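Local coordinates for protein antitoxin HipB (Escherichia coli, PDB 4Z5H) that neutralizes the toxin HipA and, as a homodimer, binds and bends operator DNA to repress the hipBA promoter, at residues Gln3-Ser7 and Leu68-Lys72. The protein carries 1 engineered substitution. Sequence-based numbering, arbitrary orientation.
Sequences QKIYS and LCDAK
K4 and Y6 each send a side chain across to a backbone carbonyl at the C-terminal end of the chain, and these two hydrogen bonds carry the contact. The ammonium of K4 donates to D70 O (NZ to O 3.0 Å), approaching from above the carbonyl plane, 36° out of it, rather than along a lone pair. One residue on, the Y6 hydroxyl donates to A71 O (OH to O 2.9 Å). That oxygen lies at the ring's edge, close to the ring plane, while the hydroxyl stands tilted 24° out of the A71 carbonyl plane. Successive carbonyls are thus held by side chains two residues apart.

The reach of K4 comes from a chain that stays extended from CG outward, with CG itself set anti to the carbonyl carbon (chi1 -68°). Along the way its methylenes run past the thiol of C69, whose SG lies 3.8 Å from K4 CG. K72, bent at chi3 and chi4, crosses K4 at roughly a right angle, but its modelled position, with K72 NZ 3.0 Å from K4 NZ, pairs two donors of like charge and is doubtful; the D70 carboxylate lies farther off and makes no salt bridge with K4.

All this is a surface contact about 14 Å from the DNA at the nearest atoms. Between the interacting side chains I5 turns the other way, packing on Q10, L11 and A14 of helix 8-21, which S7 caps and which opens the helical bundle of this Cro/C1-type helix-turn-helix protein. I5 O bonds to S65 OG of the second subunit, and K4 and Y6 also pack on that serine. L68, C69 and D70, ending strand 64-70, pair in an antiparallel ladder with a strand of that subunit, continuing the sheet across the interface.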
ATOM      1  N   GLN A   3     -10.915  -6.761  -6.031  1.00 21.21           N
ATOM      2  CA  GLN A   3     -10.075  -7.926  -6.212  1.00 22.75           C
ATOM      3  C   GLN A   3      -8.761  -7.845  -5.441  1.00 17.65           C
ATOM      4  O   GLN A   3      -8.357  -6.792  -5.025  1.00 13.74           O
ATOM      5  CB  GLN A   3      -9.807  -8.132  -7.697  1.00 22.57           C
ATOM      6  CG  GLN A   3     -11.015  -7.799  -8.551  1.00 36.40           C
ATOM      7  CD  GLN A   3     -11.238  -8.756  -9.687  1.00 38.42           C
ATOM      8  OE1 GLN A   3     -10.469  -8.782 -10.622  1.00 35.93           O
ATOM      9  NE2 GLN A   3     -12.312  -9.523  -9.615  1.00 34.67           N
ATOM     10  N   LYS A   4      -8.085  -8.971  -5.314  1.00 14.81           N
ATOM     11  CA  LYS A   4      -6.733  -8.990  -4.811  1.00 15.15           C
ATOM     12  C   LYS A   4      -5.786  -8.230  -5.748  1.00 17.14           C
ATOM     13  O   LYS A   4      -5.883  -8.328  -6.958  1.00 11.43           O
ATOM     14  CB  LYS A   4      -6.260 -10.414  -4.594  1.00 14.12           C
ATOM     15  CG  LYS A   4      -6.984 -11.116  -3.467  1.00 18.03           C
ATOM     16  CD  LYS A   4      -6.625 -12.569  -3.386  1.00 17.00           C
ATOM     17  CE  LYS A   4      -7.298 -13.238  -2.220  1.00 23.67           C
ATOM     18  NZ  LYS A   4      -6.789 -14.609  -2.063  1.00 26.66           N
ATOM     19  N   ILE A   5      -4.898  -7.475  -5.134  1.00 11.12           N
ATOM     20  CA  ILE A   5      -3.916  -6.637  -5.789  1.00 12.47           C
ATOM     21  C   ILE A   5      -2.496  -7.057  -5.393  1.00 12.86           C
ATOM     22  O   ILE A   5      -2.232  -7.306  -4.234  1.00 12.27           O
ATOM     23  CB  ILE A   5      -4.192  -5.152  -5.474  1.00 11.86           C
ATOM     24  CG1 ILE A   5      -5.552  -4.780  -6.069  1.00 12.48           C
ATOM     25  CG2 ILE A   5      -3.057  -4.244  -5.930  1.00  8.01           C
ATOM     26  CD1 ILE A   5      -6.158  -3.524  -5.548  1.00 16.08           C
ATOM     27  N   TYR A   6      -1.627  -7.179  -6.385  1.00  9.44           N
ATOM     28  CA  TYR A   6      -0.287  -7.694  -6.222  1.00 10.49           C
ATOM     29  C   TYR A   6       0.868  -6.766  -6.605  1.00 12.16           C
ATOM     30  O   TYR A   6       1.995  -7.125  -6.469  1.00 11.16           O
ATOM     31  CB  TYR A   6      -0.150  -9.017  -6.969  1.00 12.31           C
ATOM     32  CG  TYR A   6      -1.137 -10.070  -6.545  1.00 14.54           C
ATOM     33  CD1 TYR A   6      -2.414 -10.099  -7.063  1.00 14.18           C
ATOM     34  CD2 TYR A   6      -0.793 -11.030  -5.622  1.00 13.17           C
ATOM     35  CE1 TYR A   6      -3.307 -11.061  -6.685  1.00 13.12           C
ATOM     36  CE2 TYR A   6      -1.683 -11.986  -5.230  1.00 13.64           C
ATOM     37  CZ  TYR A   6      -2.940 -11.998  -5.767  1.00 15.56           C
ATOM     38  OH  TYR A   6      -3.829 -12.927  -5.379  1.00 17.51           O
ATOM     39  N   SER A   7       0.569  -5.590  -7.123  1.00 10.04           N
ATOM     40  CA  SER A   7       1.604  -4.655  -7.512  1.00  9.04           C
ATOM     41  C   SER A   7       1.193  -3.186  -7.479  1.00  8.88           C
ATOM     42  O   SER A   7       0.036  -2.849  -7.507  1.00  9.52           O
ATOM     43  CB  SER A   7       2.167  -4.986  -8.899  1.00 13.24           C
ATOM     44  OG  SER A   7       1.285  -4.612  -9.927  1.00 11.00           O
ATOM     45  N   LEU A  68      -5.173  -6.474   4.370  1.00 11.45           N
ATOM     46  CA  LEU A  68      -4.384  -7.605   3.975  1.00 14.78           C
ATOM     47  C   LEU A  68      -5.242  -8.841   3.769  1.00 17.18           C
ATOM     48  O   LEU A  68      -6.330  -8.933   4.275  1.00 16.92           O
ATOM     49  CB  LEU A  68      -3.300  -7.882   4.989  1.00 13.81           C
ATOM     50  CG  LEU A  68      -2.409  -6.718   5.369  1.00 14.67           C
ATOM     51  CD1 LEU A  68      -1.764  -6.955   6.711  1.00 16.50           C
ATOM     52  CD2 LEU A  68      -1.386  -6.434   4.303  1.00 13.65           C
ATOM     53  N   CYS A  69      -4.721  -9.764   2.995  1.00 15.44           N
ATOM     54  CA  CYS A  69      -5.336 -11.044   2.768  1.00 19.58           C
ATOM     55  C   CYS A  69      -4.298 -12.042   2.294  1.00 21.92           C
ATOM     56  O   CYS A  69      -3.187 -11.687   1.985  1.00 15.81           O
ATOM     57  CB  CYS A  69      -6.470 -10.957   1.757  1.00 24.54           C
ATOM     58  SG  CYS A  69      -5.979 -10.348   0.159  1.00 24.26           S
ATOM     59  N   ASP A  70      -4.708 -13.296   2.214  1.00 24.55           N
ATOM     60  CA  ASP A  70      -3.840 -14.333   1.719  1.00 25.21           C
ATOM     61  C   ASP A  70      -3.567 -14.150   0.241  1.00 25.01           C
ATOM     62  O   ASP A  70      -4.417 -13.758  -0.515  1.00 23.51           O
ATOM     63  CB  ASP A  70      -4.418 -15.699   2.014  1.00 34.81           C
ATOM     64  CG  ASP A  70      -4.592 -15.938   3.493  1.00 35.43           C
ATOM     65  OD1 ASP A  70      -3.788 -15.442   4.294  1.00 38.10           O
ATOM     66  OD2 ASP A  70      -5.555 -16.600   3.860  1.00 51.34           O
ATOM     67  N   ALA A  71      -2.343 -14.425  -0.146  1.00 21.37           N
ATOM     68  CA  ALA A  71      -1.916 -14.344  -1.524  1.00 24.92           C
ATOM     69  C   ALA A  71      -2.669 -15.342  -2.439  1.00 31.64           C
ATOM     70  O   ALA A  71      -2.919 -15.071  -3.614  1.00 22.56           O
ATOM     71  CB  ALA A  71      -0.420 -14.537  -1.614  1.00 21.64           C
ATOM     72  N   LYS A  72      -3.036 -16.464  -1.828  1.00 25.54           N
ATOM     73  CA  LYS A  72      -3.528 -17.682  -2.460  1.00 37.27           C
ATOM     74  C   LYS A  72      -2.471 -18.377  -3.301  1.00 43.89           C
ATOM     75  O   LYS A  72      -1.659 -19.141  -2.792  1.00 48.83           O
ATOM     76  CB  LYS A  72      -4.805 -17.462  -3.261  1.00 35.42           C
ATOM     77  CG  LYS A  72      -6.068 -17.824  -2.507  1.00 39.51           C
ATOM     78  CD  LYS A  72      -7.222 -18.222  -3.434  1.00 39.30           C
ATOM     79  CE  LYS A  72      -7.230 -17.475  -4.767  1.00 46.72           C
ATOM     80  NZ  LYS A  72      -7.459 -16.005  -4.671  1.00 39.39           N
TER